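Local coordinates for protein CD8 alpha antigen (Sus scrofa, PDB 5EDX) that probably serves as a T-cell co-receptor that binds MHC class I molecules, its immunoglobulin V-set domains pairing into a homodimer, at residues E8-Q11 with T17-L20; S44-L49 with Y91-F96. All coordinates share one frame; numbering follows the deposited sequence.

Contact 1: residues E8-Q11 with T17-L20; sequences EMVQ and TVKL
This is a small, wholly apolar contact between the two sheets of the immunoglobulin V-set domain, near one edge of the sandwich, where Val10 on the short strand 9-11 meets Val18 and Leu20 on strand 18-24. The two strands share no hydrogen bonds. Val10 is bonded through its backbone to Ser109 and Phe111 of strand 101-111, along which 9-11 runs parallel, whereas Val18 and Leu20 pair with Leu81 and Leu79 on strand 76-81. This is the V-type topology, in which the first strand is split: residues 3-5 edge one sheet and 9-11 the other. The nearest CA atoms across the contact, those of Val10 and Val18, are 8.5 Å apart, a gap filled by side chains.

Val10 does most of the work, one methyl for each partner. Its CG1 stands anti to the backbone N (chi1 177°) and reaches CG1 of Val18 at 4.1 Å; Val18 has the same rotamer, and the two side chains pass each other in opposite directions. The second methyl, Val10 CG2, lies 4.3 Å from CD2 of Leu20. That leucine's CB does not aim at strand 9-11, yet the CD2 branch still arrives beside Val10.

The residue between Val18 and Leu20 turns outward. Inside, Val10 also packs on Val110, Val18 on Ala12 and Leu20 on Met108. With about 93 Å² buried and only methyl groups meeting, the contact has no directional bond to fix its register. It holds by shape and by keeping hydrocarbon from water, while the backbone hydrogen bonds of each strand are made within its own sheet.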
# COMPACT_ATOMS: atom_id res chain seq x y z
N GLU A 8 -12.75 -11.34 6.83
CA GLU A 8 -12.48 -10.06 6.19
C GLU A 8 -13.45 -8.95 6.58
O GLU A 8 -13.22 -7.78 6.27
CB GLU A 8 -12.47 -10.21 4.66
CG GLU A 8 -13.81 -10.63 4.07
CD GLU A 8 -13.96 -10.28 2.59
OE1 GLU A 8 -15.07 -9.89 2.18
OE2 GLU A 8 -12.96 -10.39 1.84
N MET A 9 -14.54 -9.31 7.25
CA MET A 9 -15.53 -8.31 7.65
C MET A 9 -15.81 -8.38 9.15
O MET A 9 -16.32 -9.38 9.65
CB MET A 9 -16.82 -8.47 6.84
CG MET A 9 -17.64 -7.18 6.74
SD MET A 9 -17.46 -6.32 5.16
CE MET A 9 -15.86 -6.91 4.60
N VAL A 10 -15.45 -7.32 9.86
CA VAL A 10 -15.54 -7.30 11.31
C VAL A 10 -16.38 -6.12 11.79
O VAL A 10 -16.23 -5.00 11.31
CB VAL A 10 -14.13 -7.20 11.95
CG1 VAL A 10 -14.22 -7.11 13.46
CG2 VAL A 10 -13.26 -8.39 11.52
N GLN A 11 -17.28 -6.38 12.73
CA GLN A 11 -18.03 -5.32 13.40
C GLN A 11 -17.56 -5.21 14.84
O GLN A 11 -17.46 -6.21 15.55
CB GLN A 11 -19.53 -5.60 13.38
CG GLN A 11 -20.17 -5.56 12.01
CD GLN A 11 -21.69 -5.66 12.09
OE1 GLN A 11 -22.34 -4.86 12.78
NE2 GLN A 11 -22.26 -6.63 11.40
N THR A 17 -12.10 -5.00 22.08
CA THR A 17 -10.80 -5.47 21.61
C THR A 17 -10.99 -6.26 20.33
O THR A 17 -11.77 -7.22 20.30
CB THR A 17 -10.11 -6.34 22.67
OG1 THR A 17 -9.99 -5.60 23.89
CG2 THR A 17 -8.73 -6.79 22.20
N VAL A 18 -10.30 -5.86 19.27
CA VAL A 18 -10.37 -6.54 17.98
C VAL A 18 -9.00 -7.13 17.64
O VAL A 18 -7.99 -6.45 17.74
CB VAL A 18 -10.80 -5.56 16.86
CG1 VAL A 18 -10.77 -6.24 15.50
CG2 VAL A 18 -12.18 -5.01 17.14
N LYS A 19 -8.97 -8.40 17.25
CA LYS A 19 -7.72 -9.06 16.90
C LYS A 19 -7.77 -9.57 15.46
O LYS A 19 -8.65 -10.36 15.11
CB LYS A 19 -7.41 -10.20 17.88
CG LYS A 19 -6.12 -10.95 17.59
CD LYS A 19 -5.72 -11.77 18.81
CE LYS A 19 -4.37 -12.43 18.62
NZ LYS A 19 -3.91 -13.07 19.89
N LEU A 20 -6.83 -9.11 14.64
CA LEU A 20 -6.76 -9.49 13.24
C LEU A 20 -5.56 -10.38 12.98
O LEU A 20 -4.54 -10.26 13.66
CB LEU A 20 -6.64 -8.24 12.37
CG LEU A 20 -7.68 -7.14 12.60
CD1 LEU A 20 -7.37 -5.95 11.68
CD2 LEU A 20 -9.09 -7.66 12.37

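Contact 2: residues S44-L49 with Y91-F96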
# COMPACT_ATOMS: atom_id res chain seq x y z
N SER A 44 -7.38 7.56 0.03
CA SER A 44 -6.21 8.29 0.51
C SER A 44 -5.08 7.31 0.78
O SER A 44 -5.33 6.11 0.95
CB SER A 44 -6.54 9.08 1.78
OG SER A 44 -6.82 8.21 2.86
N LYS A 45 -3.85 7.81 0.84
CA LYS A 45 -2.71 6.91 0.97
C LYS A 45 -2.75 6.08 2.24
O LYS A 45 -3.19 6.55 3.29
CB LYS A 45 -1.39 7.68 0.86
CG LYS A 45 -1.11 8.66 1.98
CD LYS A 45 0.10 9.49 1.57
CE LYS A 45 0.59 10.43 2.63
NZ LYS A 45 1.78 11.15 2.08
N PRO A 46 -2.30 4.82 2.13
CA PRO A 46 -2.18 3.91 3.28
C PRO A 46 -1.26 4.48 4.34
O PRO A 46 -0.37 5.30 4.06
CB PRO A 46 -1.54 2.66 2.67
CG PRO A 46 -1.79 2.74 1.22
CD PRO A 46 -1.81 4.20 0.89
N ILE A 47 -1.47 4.02 5.57
CA ILE A 47 -0.70 4.44 6.72
C ILE A 47 0.07 3.23 7.24
O ILE A 47 -0.51 2.18 7.49
CB ILE A 47 -1.64 4.98 7.81
CG1 ILE A 47 -2.38 6.23 7.27
CG2 ILE A 47 -0.89 5.31 9.09
CD1 ILE A 47 -3.53 6.68 8.13
N PHE A 48 1.39 3.37 7.39
CA PHE A 48 2.22 2.31 7.95
C PHE A 48 1.98 2.22 9.45
O PHE A 48 2.06 3.22 10.16
CB PHE A 48 3.70 2.61 7.65
CG PHE A 48 4.68 1.68 8.34
CD1 PHE A 48 4.96 0.42 7.82
CD2 PHE A 48 5.33 2.08 9.50
CE1 PHE A 48 5.86 -0.43 8.45
CE2 PHE A 48 6.23 1.23 10.14
CZ PHE A 48 6.50 -0.02 9.61
N LEU A 49 1.69 1.02 9.94
CA LEU A 49 1.52 0.82 11.38
C LEU A 49 2.75 0.20 12.04
O LEU A 49 3.28 0.74 13.01
CB LEU A 49 0.28 -0.02 11.68
CG LEU A 49 -1.05 0.51 11.14
CD1 LEU A 49 -2.15 -0.49 11.44
CD2 LEU A 49 -1.36 1.89 11.74
N TYR A 91 -9.76 0.02 6.99
CA TYR A 91 -9.27 -1.17 6.32
C TYR A 91 -7.86 -1.50 6.77
O TYR A 91 -6.97 -0.67 6.70
CB TYR A 91 -9.29 -0.94 4.81
CG TYR A 91 -10.63 -0.46 4.33
CD1 TYR A 91 -11.69 -1.34 4.22
CD2 TYR A 91 -10.83 0.88 3.99
CE1 TYR A 91 -12.93 -0.90 3.79
CE2 TYR A 91 -12.08 1.32 3.56
CZ TYR A 91 -13.12 0.42 3.46
OH TYR A 91 -14.36 0.83 3.04
N TYR A 92 -7.67 -2.73 7.25
CA TYR A 92 -6.37 -3.16 7.71
C TYR A 92 -5.86 -4.27 6.81
O TYR A 92 -6.64 -5.12 6.36
CB TYR A 92 -6.45 -3.64 9.17
CG TYR A 92 -6.82 -2.53 10.13
CD1 TYR A 92 -8.15 -2.15 10.30
CD2 TYR A 92 -5.84 -1.85 10.84
CE1 TYR A 92 -8.49 -1.11 11.17
CE2 TYR A 92 -6.17 -0.82 11.72
CZ TYR A 92 -7.50 -0.46 11.88
OH TYR A 92 -7.82 0.56 12.75
N PHE A 93 -4.56 -4.27 6.52
CA PHE A 93 -4.02 -5.27 5.61
C PHE A 93 -2.52 -5.40 5.77
O PHE A 93 -1.87 -4.53 6.33
CB PHE A 93 -4.42 -4.98 4.15
CG PHE A 93 -3.99 -3.63 3.63
CD1 PHE A 93 -4.58 -2.46 4.10
CD2 PHE A 93 -3.04 -3.54 2.62
CE1 PHE A 93 -4.20 -1.22 3.59
CE2 PHE A 93 -2.65 -2.30 2.11
CZ PHE A 93 -3.23 -1.14 2.60
N CYS A 94 -1.98 -6.52 5.29
CA CYS A 94 -0.57 -6.84 5.47
C CYS A 94 0.16 -6.67 4.16
O CYS A 94 -0.42 -6.81 3.09
CB CYS A 94 -0.42 -8.28 5.95
SG CYS A 94 -1.15 -8.56 7.57
N SER A 95 1.43 -6.37 4.24
CA SER A 95 2.27 -6.20 3.07
C SER A 95 3.61 -6.94 3.23
O SER A 95 4.21 -6.86 4.24
CB SER A 95 2.54 -4.74 2.88
OG SER A 95 3.00 -4.48 1.63
N PHE A 96 4.01 -7.67 2.20
CA PHE A 96 5.14 -8.62 2.23
C PHE A 96 5.95 -8.36 0.96
O PHE A 96 5.40 -8.13 -0.09
CB PHE A 96 4.66 -10.09 2.36
CG PHE A 96 5.71 -11.10 2.16
CD1 PHE A 96 6.61 -11.40 3.19
CD2 PHE A 96 5.83 -11.77 0.97
CE1 PHE A 96 7.59 -12.34 3.00
CE2 PHE A 96 6.82 -12.69 0.78
CZ PHE A 96 7.71 -12.98 1.79
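Strands 47-52 and 90-98 have the same sense in the order of one sheet, though the two segments are strongly inclined to each other, and they are not neighbours: strand 33-38 lies between them, antiparallel to both, and even the closest CA pair, Pro46 and Tyr91, is 9.2 Å apart. Side chains bridge the gap at two points. In one, CD1 of Leu49 comes up to the rim of the Tyr92 ring, near its plane, 4.0 Å from CD2 and equally far from CE2; the two side chains cross at about a right angle. Leu79 packs against both of them from the opposite sheet. In the other, CB of Pro46 approaches CZ of Phe93 at 4.2 Å, obliquely to the ring. Phe93 holds its CG between the backbone N and the carbonyl carbon (chi1 58°), a torsion that brings CZ up to the proline CB.

Tyr92, two residues before Cys94, is the tyrosine corner of the immunoglobulin fold: its hydroxyl is hydrogen-bonded to the carbonyl of Asp88, which anchors the far end of the ring, and Cys94 itself forms the disulfide with Cys22 that ties the two sheets together. Around Pro46 the sheet faces the dimer partner, where the proline packs on Phe93 of the second subunit as well and the neighbouring Lys45 reaches with NZ to Asn106 OD1 and Phe104 O of that same subunit.

How the contacts relate
Both contacts are buried and purely apolar, but they join different things. Contact 1 spans the sandwich, from strand 9-11 at an edge of the six-stranded sheet to strand 18-24 of the other sheet; contact 2 stays within the six-stranded sheet and reaches across its strand 33-38. Aliphatic methyls meet in the first, aromatic rings take part in the second. Although their centres are 15 Å apart, they touch: Leu20 CD1 of contact 1 packs directly on Tyr92 CB of contact 2 at 3.5 Å. No other chain touches the segments of contact 1, whereas contact 2 borders the second subunit at Pro46, while its Leu49 and Tyr92 pack on Leu79 of the opposite sheet.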